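Local coordinates for protein putative endoribonuclease (Klebsiella pneumoniae, PDB 3LYB) that is a putative endoribonuclease of the L-PSP (YjgF-like) family and so probably cleaves RNA, at residues D93-H106 with T138-P150. Residues are numbered along the deposited sequence; the frame is centred on the assembly and turned at random.
Sequences DVIKLVQYFRNLDH and TVLIEVEATVWLP
Strands 94-101 and 141-148 run antiparallel as sheet neighbours, their axes 4.6 Å apart at closest approach. Lys-96, Val-98 and Tyr-100 are the hydrogen-bonded partners of Thr-146, Glu-144 and Glu-142; among these bonds, Glu-144 N reaches Val-98 O at 2.7 Å. Ile-95 and Lys-96 both face Thr-146 in a classic beta bulge, and their two N-H groups bond only weakly to Thr-146 O.

On the face turned to helix 60-85, Ile-141 lays CD1 over one face of the Phe-101 ring, a CH-pi contact 3.6 Å from the centroid. With CG1 anti to the backbone N (chi1 175°), the isoleucine runs alongside the phenylalanine. Farther along, Gln-99 CG lies 3.7 Å from Val-143 CG2, while the amide of Gln-99 bonds to Tyr-110 and Ser-125. Leu-97 CD2 touches both Val-143 CG1 and Ala-145 CB, the latter 3.8 Å away.

The other face carries Lys-96, Val-98, Tyr-100 and the two glutamates toward neighbouring subunits. Glu-144 extends beside Val-98, and its carboxylate is held by Lys-96 and Thr-126 of a neighbouring subunit; the Lys-96 amine in turn pairs with Glu-144 of a different neighbouring subunit. One face packed on helices and the other on sister subunits is characteristic of the YjgF-like alpha+beta fold, whose sheets line the centre of a trimer.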
ATOM      1  N   ASP B  93     -34.835  15.412 -23.479  1.00 50.83           N
ATOM      2  CA  ASP B  93     -34.405  14.731 -24.714  1.00 49.62           C
ATOM      3  C   ASP B  93     -33.053  14.042 -24.528  1.00 49.01           C
ATOM      4  O   ASP B  93     -32.593  13.300 -25.400  1.00 48.92           O
ATOM      5  CB  ASP B  93     -34.299  15.702 -25.908  1.00 49.97           C
ATOM      6  CG  ASP B  93     -35.546  16.587 -26.093  1.00 50.60           C
ATOM      7  OD1 ASP B  93     -36.675  16.051 -26.150  1.00 50.31           O
ATOM      8  OD2 ASP B  93     -35.385  17.830 -26.187  1.00 51.33           O
ATOM      9  N   VAL B  94     -32.399  14.311 -23.404  1.00 48.13           N
ATOM     10  CA  VAL B  94     -31.201  13.578 -23.028  1.00 47.36           C
ATOM     11  C   VAL B  94     -31.621  12.232 -22.475  1.00 46.54           C
ATOM     12  O   VAL B  94     -31.962  12.147 -21.299  1.00 47.33           O
ATOM     13  CB  VAL B  94     -30.437  14.296 -21.916  1.00 47.63           C
ATOM     14  CG1 VAL B  94     -29.127  13.587 -21.648  1.00 47.17           C
ATOM     15  CG2 VAL B  94     -30.196  15.772 -22.278  1.00 48.30           C
ATOM     16  N   ILE B  95     -31.606  11.193 -23.309  1.00 44.91           N
ATOM     17  CA  ILE B  95     -32.109   9.875 -22.899  1.00 44.09           C
ATOM     18  C   ILE B  95     -31.085   8.920 -22.245  1.00 42.63           C
ATOM     19  O   ILE B  95     -31.468   7.977 -21.535  1.00 42.79           O
ATOM     20  CB  ILE B  95     -32.769   9.107 -24.074  1.00 44.51           C
ATOM     21  CG1 ILE B  95     -31.794   9.013 -25.242  1.00 44.94           C
ATOM     22  CG2 ILE B  95     -34.090   9.772 -24.487  1.00 45.64           C
ATOM     23  CD1 ILE B  95     -31.642   7.640 -25.771  1.00 48.40           C
ATOM     24  N   LYS B  96     -29.800   9.140 -22.498  1.00 40.43           N
ATOM     25  CA  LYS B  96     -28.760   8.259 -21.976  1.00 37.96           C
ATOM     26  C   LYS B  96     -27.728   9.094 -21.248  1.00 36.18           C
ATOM     27  O   LYS B  96     -27.279  10.132 -21.744  1.00 35.55           O
ATOM     28  CB  LYS B  96     -28.110   7.484 -23.129  1.00 38.14           C
ATOM     29  CG  LYS B  96     -27.199   6.319 -22.753  1.00 38.90           C
ATOM     30  CD  LYS B  96     -26.170   6.115 -23.871  1.00 41.56           C
ATOM     31  CE  LYS B  96     -25.779   4.665 -24.087  1.00 41.15           C
ATOM     32  NZ  LYS B  96     -25.130   4.112 -22.887  1.00 41.36           N
ATOM     33  N   LEU B  97     -27.374   8.660 -20.050  1.00 34.37           N
ATOM     34  CA  LEU B  97     -26.210   9.237 -19.361  1.00 32.62           C
ATOM     35  C   LEU B  97     -25.214   8.152 -18.987  1.00 31.67           C
ATOM     36  O   LEU B  97     -25.603   7.091 -18.467  1.00 31.56           O
ATOM     37  CB  LEU B  97     -26.626  10.000 -18.107  1.00 32.01           C
ATOM     38  CG  LEU B  97     -27.498  11.246 -18.249  1.00 31.57           C
ATOM     39  CD1 LEU B  97     -27.630  11.821 -16.875  1.00 31.39           C
ATOM     40  CD2 LEU B  97     -26.950  12.294 -19.213  1.00 30.17           C
ATOM     41  N   VAL B  98     -23.938   8.402 -19.265  1.00 30.36           N
ATOM     42  CA  VAL B  98     -22.871   7.573 -18.687  1.00 29.20           C
ATOM     43  C   VAL B  98     -22.143   8.418 -17.629  1.00 28.96           C
ATOM     44  O   VAL B  98     -21.595   9.476 -17.939  1.00 28.41           O
ATOM     45  CB  VAL B  98     -21.913   6.928 -19.746  1.00 28.92           C
ATOM     46  CG1 VAL B  98     -20.909   6.038 -19.063  1.00 27.33           C
ATOM     47  CG2 VAL B  98     -22.690   6.104 -20.749  1.00 26.64           C
ATOM     48  N   GLN B  99     -22.181   7.956 -16.381  1.00 28.44           N
ATOM     49  CA  GLN B  99     -21.620   8.708 -15.267  1.00 28.51           C
ATOM     50  C   GLN B  99     -20.434   8.014 -14.601  1.00 28.13           C
ATOM     51  O   GLN B  99     -20.546   6.892 -14.120  1.00 28.61           O
ATOM     52  CB  GLN B  99     -22.710   8.982 -14.243  1.00 29.08           C
ATOM     53  CG  GLN B  99     -23.843   9.869 -14.784  1.00 30.18           C
ATOM     54  CD  GLN B  99     -25.204   9.300 -14.472  1.00 32.24           C
ATOM     55  OE1 GLN B  99     -26.098  10.025 -14.080  1.00 35.21           O
ATOM     56  NE2 GLN B  99     -25.373   7.991 -14.654  1.00 32.58           N
ATOM     57  N   TYR B 100     -19.309   8.721 -14.556  1.00 27.91           N
ATOM     58  CA  TYR B 100     -18.037   8.214 -14.075  1.00 27.06           C
ATOM     59  C   TYR B 100     -17.637   8.884 -12.768  1.00 26.61           C
ATOM     60  O   TYR B 100     -17.536  10.102 -12.697  1.00 26.04           O
ATOM     61  CB  TYR B 100     -16.976   8.524 -15.121  1.00 27.49           C
ATOM     62  CG  TYR B 100     -17.188   7.879 -16.478  1.00 28.28           C
ATOM     63  CD1 TYR B 100     -16.881   6.537 -16.678  1.00 27.64           C
ATOM     64  CD2 TYR B 100     -17.666   8.620 -17.564  1.00 29.56           C
ATOM     65  CE1 TYR B 100     -17.053   5.934 -17.902  1.00 29.83           C
ATOM     66  CE2 TYR B 100     -17.842   8.028 -18.818  1.00 30.96           C
ATOM     67  CZ  TYR B 100     -17.516   6.678 -18.978  1.00 33.29           C
ATOM     68  OH  TYR B 100     -17.670   6.045 -20.198  1.00 36.52           O
ATOM     69  N   PHE B 101     -17.388   8.082 -11.740  1.00 26.69           N
ATOM     70  CA  PHE B 101     -17.003   8.597 -10.431  1.00 27.09           C
ATOM     71  C   PHE B 101     -15.628   8.141 -10.026  1.00 27.33           C
ATOM     72  O   PHE B 101     -15.225   7.016 -10.333  1.00 28.26           O
ATOM     73  CB  PHE B 101     -17.927   8.053  -9.346  1.00 27.18           C
ATOM     74  CG  PHE B 101     -19.329   8.547  -9.414  1.00 27.15           C
ATOM     75  CD1 PHE B 101     -20.206   8.077 -10.390  1.00 24.59           C
ATOM     76  CD2 PHE B 101     -19.797   9.462  -8.462  1.00 28.03           C
ATOM     77  CE1 PHE B 101     -21.530   8.522 -10.421  1.00 26.35           C
ATOM     78  CE2 PHE B 101     -21.124   9.911  -8.490  1.00 27.36           C
ATOM     79  CZ  PHE B 101     -21.992   9.435  -9.480  1.00 26.21           C
ATOM     80  N   ARG B 102     -14.936   8.988  -9.282  1.00 27.12           N
ATOM     81  CA  ARG B 102     -13.758   8.566  -8.542  1.00 27.07           C
ATOM     82  C   ARG B 102     -14.137   7.770  -7.302  1.00 27.18           C
ATOM     83  O   ARG B 102     -13.341   7.001  -6.793  1.00 27.66           O
ATOM     84  CB  ARG B 102     -12.919   9.785  -8.132  1.00 26.97           C
ATOM     85  CG  ARG B 102     -12.060  10.268  -9.279  1.00 27.95           C
ATOM     86  CD  ARG B 102     -10.868  11.052  -8.865  1.00 27.05           C
ATOM     87  NE  ARG B 102      -9.825  10.197  -8.350  1.00 29.98           N
ATOM     88  CZ  ARG B 102      -9.156  10.411  -7.219  1.00 32.06           C
ATOM     89  NH1 ARG B 102      -9.398  11.486  -6.478  1.00 30.87           N
ATOM     90  NH2 ARG B 102      -8.207   9.556  -6.850  1.00 32.96           N
ATOM     91  N   ASN B 103     -15.351   7.971  -6.805  1.00 27.43           N
ATOM     92  CA  ASN B 103     -15.777   7.372  -5.541  1.00 27.15           C
ATOM     93  C   ASN B 103     -17.293   7.223  -5.456  1.00 27.15           C
ATOM     94  O   ASN B 103     -18.001   8.207  -5.224  1.00 26.36           O
ATOM     95  CB  ASN B 103     -15.301   8.234  -4.375  1.00 26.78           C
ATOM     96  CG  ASN B 103     -15.484   7.557  -3.046  1.00 26.65           C
ATOM     97  OD1 ASN B 103     -16.421   6.784  -2.828  1.00 27.13           O
ATOM     98  ND2 ASN B 103     -14.577   7.829  -2.149  1.00 26.94           N
ATOM     99  N   LEU B 104     -17.787   6.001  -5.610  1.00 27.35           N
ATOM    100  CA  LEU B 104     -19.236   5.798  -5.590  1.00 28.86           C
ATOM    101  C   LEU B 104     -19.921   6.140  -4.249  1.00 29.23           C
ATOM    102  O   LEU B 104     -21.157   6.196  -4.179  1.00 29.39           O
ATOM    103  CB  LEU B 104     -19.629   4.395  -6.072  1.00 28.49           C
ATOM    104  CG  LEU B 104     -19.468   4.165  -7.578  1.00 30.52           C
ATOM    105  CD1 LEU B 104     -19.809   2.734  -7.973  1.00 30.93           C
ATOM    106  CD2 LEU B 104     -20.298   5.135  -8.407  1.00 30.87           C
ATOM    107  N   ASP B 105     -19.138   6.386  -3.201  1.00 29.51           N
ATOM    108  CA  ASP B 105     -19.736   6.819  -1.964  1.00 30.95           C
ATOM    109  C   ASP B 105     -20.366   8.197  -2.165  1.00 31.01           C
ATOM    110  O   ASP B 105     -21.209   8.617  -1.379  1.00 32.00           O
ATOM    111  CB  ASP B 105     -18.737   6.789  -0.822  1.00 31.12           C
ATOM    112  CG  ASP B 105     -18.375   5.346  -0.390  1.00 35.65           C
ATOM    113  OD1 ASP B 105     -19.084   4.371  -0.755  1.00 37.61           O
ATOM    114  OD2 ASP B 105     -17.370   5.179   0.334  1.00 40.00           O
ATOM    115  N   HIS B 106     -19.975   8.858  -3.250  1.00 30.88           N
ATOM    116  CA  HIS B 106     -20.480  10.152  -3.665  1.00 31.09           C
ATOM    117  C   HIS B 106     -21.830  10.054  -4.406  1.00 31.03           C
ATOM    118  O   HIS B 106     -22.449  11.067  -4.734  1.00 29.87           O
ATOM    119  CB  HIS B 106     -19.471  10.790  -4.625  1.00 31.77           C
ATOM    120  CG  HIS B 106     -18.267  11.383  -3.961  1.00 33.99           C
ATOM    121  ND1 HIS B 106     -17.045  11.472  -4.593  1.00 37.39           N
ATOM    122  CD2 HIS B 106     -18.094  11.934  -2.738  1.00 35.30           C
ATOM    123  CE1 HIS B 106     -16.170  12.053  -3.790  1.00 35.40           C
ATOM    124  NE2 HIS B 106     -16.782  12.344  -2.660  1.00 36.52           N
ATOM    125  N   THR B 138      -8.631  15.946  -8.808  1.00 30.14           N
ATOM    126  CA  THR B 138      -9.697  16.694  -8.110  1.00 30.55           C
ATOM    127  C   THR B 138     -11.087  16.651  -8.810  1.00 30.35           C
ATOM    128  O   THR B 138     -12.103  17.123  -8.236  1.00 31.27           O
ATOM    129  CB  THR B 138      -9.320  18.205  -7.845  1.00 30.58           C
ATOM    130  OG1 THR B 138      -9.225  18.893  -9.088  1.00 30.17           O
ATOM    131  CG2 THR B 138      -7.987  18.336  -7.084  1.00 30.44           C
ATOM    132  N   VAL B 139     -11.144  16.110 -10.024  1.00 28.26           N
ATOM    133  CA  VAL B 139     -12.418  15.961 -10.696  1.00 27.54           C
ATOM    134  C   VAL B 139     -13.104  14.674 -10.213  1.00 27.57           C
ATOM    135  O   VAL B 139     -12.600  13.582 -10.415  1.00 28.30           O
ATOM    136  CB  VAL B 139     -12.231  16.027 -12.239  1.00 27.73           C
ATOM    137  CG1 VAL B 139     -13.390  15.411 -12.996  1.00 26.60           C
ATOM    138  CG2 VAL B 139     -11.983  17.465 -12.671  1.00 25.82           C
ATOM    139  N   LEU B 140     -14.259  14.817  -9.582  1.00 27.34           N
ATOM    140  CA  LEU B 140     -14.931  13.722  -8.881  1.00 27.50           C
ATOM    141  C   LEU B 140     -16.042  13.019  -9.664  1.00 27.44           C
ATOM    142  O   LEU B 140     -16.470  11.915  -9.298  1.00 27.52           O
ATOM    143  CB  LEU B 140     -15.524  14.239  -7.573  1.00 27.37           C
ATOM    144  CG  LEU B 140     -14.595  14.962  -6.595  1.00 27.79           C
ATOM    145  CD1 LEU B 140     -15.427  15.621  -5.468  1.00 27.14           C
ATOM    146  CD2 LEU B 140     -13.645  13.968  -6.025  1.00 25.11           C
ATOM    147  N   ILE B 141     -16.490  13.650 -10.743  1.00 27.25           N
ATOM    148  CA  ILE B 141     -17.644  13.182 -11.501  1.00 27.58           C
ATOM    149  C   ILE B 141     -17.491  13.645 -12.939  1.00 28.33           C
ATOM    150  O   ILE B 141     -17.071  14.756 -13.190  1.00 29.42           O
ATOM    151  CB  ILE B 141     -18.975  13.714 -10.884  1.00 27.42           C
ATOM    152  CG1 ILE B 141     -20.182  13.334 -11.734  1.00 25.70           C
ATOM    153  CG2 ILE B 141     -18.948  15.248 -10.693  1.00 28.03           C
ATOM    154  CD1 ILE B 141     -20.698  11.956 -11.503  1.00 22.88           C
ATOM    155  N   GLU B 142     -17.782  12.783 -13.890  1.00 29.19           N
ATOM    156  CA  GLU B 142     -17.805  13.202 -15.279  1.00 30.43           C
ATOM    157  C   GLU B 142     -18.966  12.484 -15.942  1.00 31.14           C
ATOM    158  O   GLU B 142     -19.071  11.253 -15.818  1.00 31.35           O
ATOM    159  CB  GLU B 142     -16.502  12.856 -15.992  1.00 30.19           C
ATOM    160  CG  GLU B 142     -16.712  12.715 -17.492  1.00 31.90           C
ATOM    161  CD  GLU B 142     -15.443  12.767 -18.311  1.00 34.60           C
ATOM    162  OE1 GLU B 142     -14.354  12.917 -17.719  1.00 34.99           O
ATOM    163  OE2 GLU B 142     -15.535  12.653 -19.563  1.00 35.56           O
ATOM    164  N   VAL B 143     -19.838  13.242 -16.616  1.00 31.75           N
ATOM    165  CA  VAL B 143     -21.035  12.659 -17.266  1.00 32.54           C
ATOM    166  C   VAL B 143     -20.987  12.780 -18.769  1.00 33.03           C
ATOM    167  O   VAL B 143     -20.591  13.805 -19.293  1.00 33.37           O
ATOM    168  CB  VAL B 143     -22.356  13.297 -16.793  1.00 32.35           C
ATOM    169  CG1 VAL B 143     -23.536  12.579 -17.445  1.00 33.31           C
ATOM    170  CG2 VAL B 143     -22.485  13.224 -15.297  1.00 31.30           C
ATOM    171  N   GLU B 144     -21.375  11.716 -19.451  1.00 34.12           N
ATOM    172  CA  GLU B 144     -21.463  11.694 -20.906  1.00 35.44           C
ATOM    173  C   GLU B 144     -22.929  11.569 -21.296  1.00 35.32           C
ATOM    174  O   GLU B 144     -23.639  10.724 -20.781  1.00 35.08           O
ATOM    175  CB  GLU B 144     -20.654  10.516 -21.469  1.00 35.77           C
ATOM    176  CG  GLU B 144     -20.708  10.339 -22.990  1.00 37.80           C
ATOM    177  CD  GLU B 144     -20.366   8.913 -23.428  1.00 41.80           C
ATOM    178  OE1 GLU B 144     -19.190   8.521 -23.278  1.00 45.04           O
ATOM    179  OE2 GLU B 144     -21.256   8.175 -23.930  1.00 42.91           O
ATOM    180  N   ALA B 145     -23.372  12.414 -22.207  1.00 36.24           N
ATOM    181  CA  ALA B 145     -24.780  12.493 -22.539  1.00 37.77           C
ATOM    182  C   ALA B 145     -25.044  12.140 -23.985  1.00 38.87           C
ATOM    183  O   ALA B 145     -24.300  12.521 -24.891  1.00 39.67           O
ATOM    184  CB  ALA B 145     -25.328  13.893 -22.223  1.00 37.68           C
ATOM    185  N   THR B 146     -26.117  11.405 -24.198  1.00 40.34           N
ATOM    186  CA  THR B 146     -26.606  11.184 -25.539  1.00 42.44           C
ATOM    187  C   THR B 146     -28.054  11.701 -25.693  1.00 43.53           C
ATOM    188  O   THR B 146     -28.915  11.475 -24.840  1.00 43.28           O
ATOM    189  CB  THR B 146     -26.454   9.728 -25.941  1.00 42.27           C
ATOM    190  OG1 THR B 146     -25.092   9.342 -25.727  1.00 43.28           O
ATOM    191  CG2 THR B 146     -26.782   9.550 -27.406  1.00 42.46           C
ATOM    192  N   VAL B 147     -28.287  12.414 -26.789  1.00 45.27           N
ATOM    193  CA  VAL B 147     -29.556  13.092 -27.022  1.00 47.23           C
ATOM    194  C   VAL B 147     -30.322  12.515 -28.232  1.00 48.17           C
ATOM    195  O   VAL B 147     -29.729  12.242 -29.283  1.00 48.03           O
ATOM    196  CB  VAL B 147     -29.331  14.611 -27.188  1.00 46.81           C
ATOM    197  CG1 VAL B 147     -30.578  15.348 -26.863  1.00 48.31           C
ATOM    198  CG2 VAL B 147     -28.263  15.098 -26.239  1.00 47.05           C
ATOM    199  N   TRP B 148     -31.628  12.297 -28.060  1.00 49.86           N
ATOM    200  CA  TRP B 148     -32.528  12.013 -29.199  1.00 51.50           C
ATOM    201  C   TRP B 148     -33.413  13.213 -29.466  1.00 51.73           C
ATOM    202  O   TRP B 148     -34.206  13.625 -28.621  1.00 51.19           O
ATOM    203  CB  TRP B 148     -33.386  10.784 -28.946  1.00 52.36           C
ATOM    204  CG  TRP B 148     -34.149  10.265 -30.163  1.00 54.78           C
ATOM    205  CD1 TRP B 148     -33.618   9.759 -31.321  1.00 56.44           C
ATOM    206  CD2 TRP B 148     -35.573  10.161 -30.300  1.00 57.17           C
ATOM    207  NE1 TRP B 148     -34.622   9.347 -32.169  1.00 57.28           N
ATOM    208  CE2 TRP B 148     -35.832   9.591 -31.574  1.00 58.34           C
ATOM    209  CE3 TRP B 148     -36.657  10.494 -29.471  1.00 58.46           C
ATOM    210  CZ2 TRP B 148     -37.137   9.354 -32.042  1.00 60.03           C
ATOM    211  CZ3 TRP B 148     -37.956  10.253 -29.934  1.00 60.23           C
ATOM    212  CH2 TRP B 148     -38.182   9.689 -31.210  1.00 60.66           C
ATOM    213  N   LEU B 149     -33.261  13.755 -30.663  1.00 52.93           N
ATOM    214  CA  LEU B 149     -33.863  15.020 -31.029  1.00 54.38           C
ATOM    215  C   LEU B 149     -34.034  15.072 -32.553  1.00 55.66           C
ATOM    216  O   LEU B 149     -33.135  15.580 -33.251  1.00 55.38           O
ATOM    217  CB  LEU B 149     -32.946  16.142 -30.558  1.00 54.08           C
ATOM    218  CG  LEU B 149     -33.492  17.556 -30.439  1.00 54.67           C
ATOM    219  CD1 LEU B 149     -34.703  17.606 -29.509  1.00 56.06           C
ATOM    220  CD2 LEU B 149     -32.401  18.482 -29.943  1.00 54.85           C
ATOM    221  N   PRO B 150     -35.173  14.531 -33.078  1.00 56.92           N
ATOM    222  CA  PRO B 150     -35.485  14.475 -34.534  1.00 57.57           C
ATOM    223  C   PRO B 150     -35.391  15.828 -35.281  1.00 57.86           C
ATOM    224  O   PRO B 150     -34.610  15.958 -36.244  1.00 58.06           O
ATOM    225  CB  PRO B 150     -36.928  13.936 -34.564  1.00 57.77           C
ATOM    226  CG  PRO B 150     -37.029  13.109 -33.314  1.00 57.43           C
ATOM    227  CD  PRO B 150     -36.225  13.862 -32.279  1.00 56.96           C
TER
HETATM  228  O   HOH W   1     -16.873  10.719  -6.870  1.00 29.05           O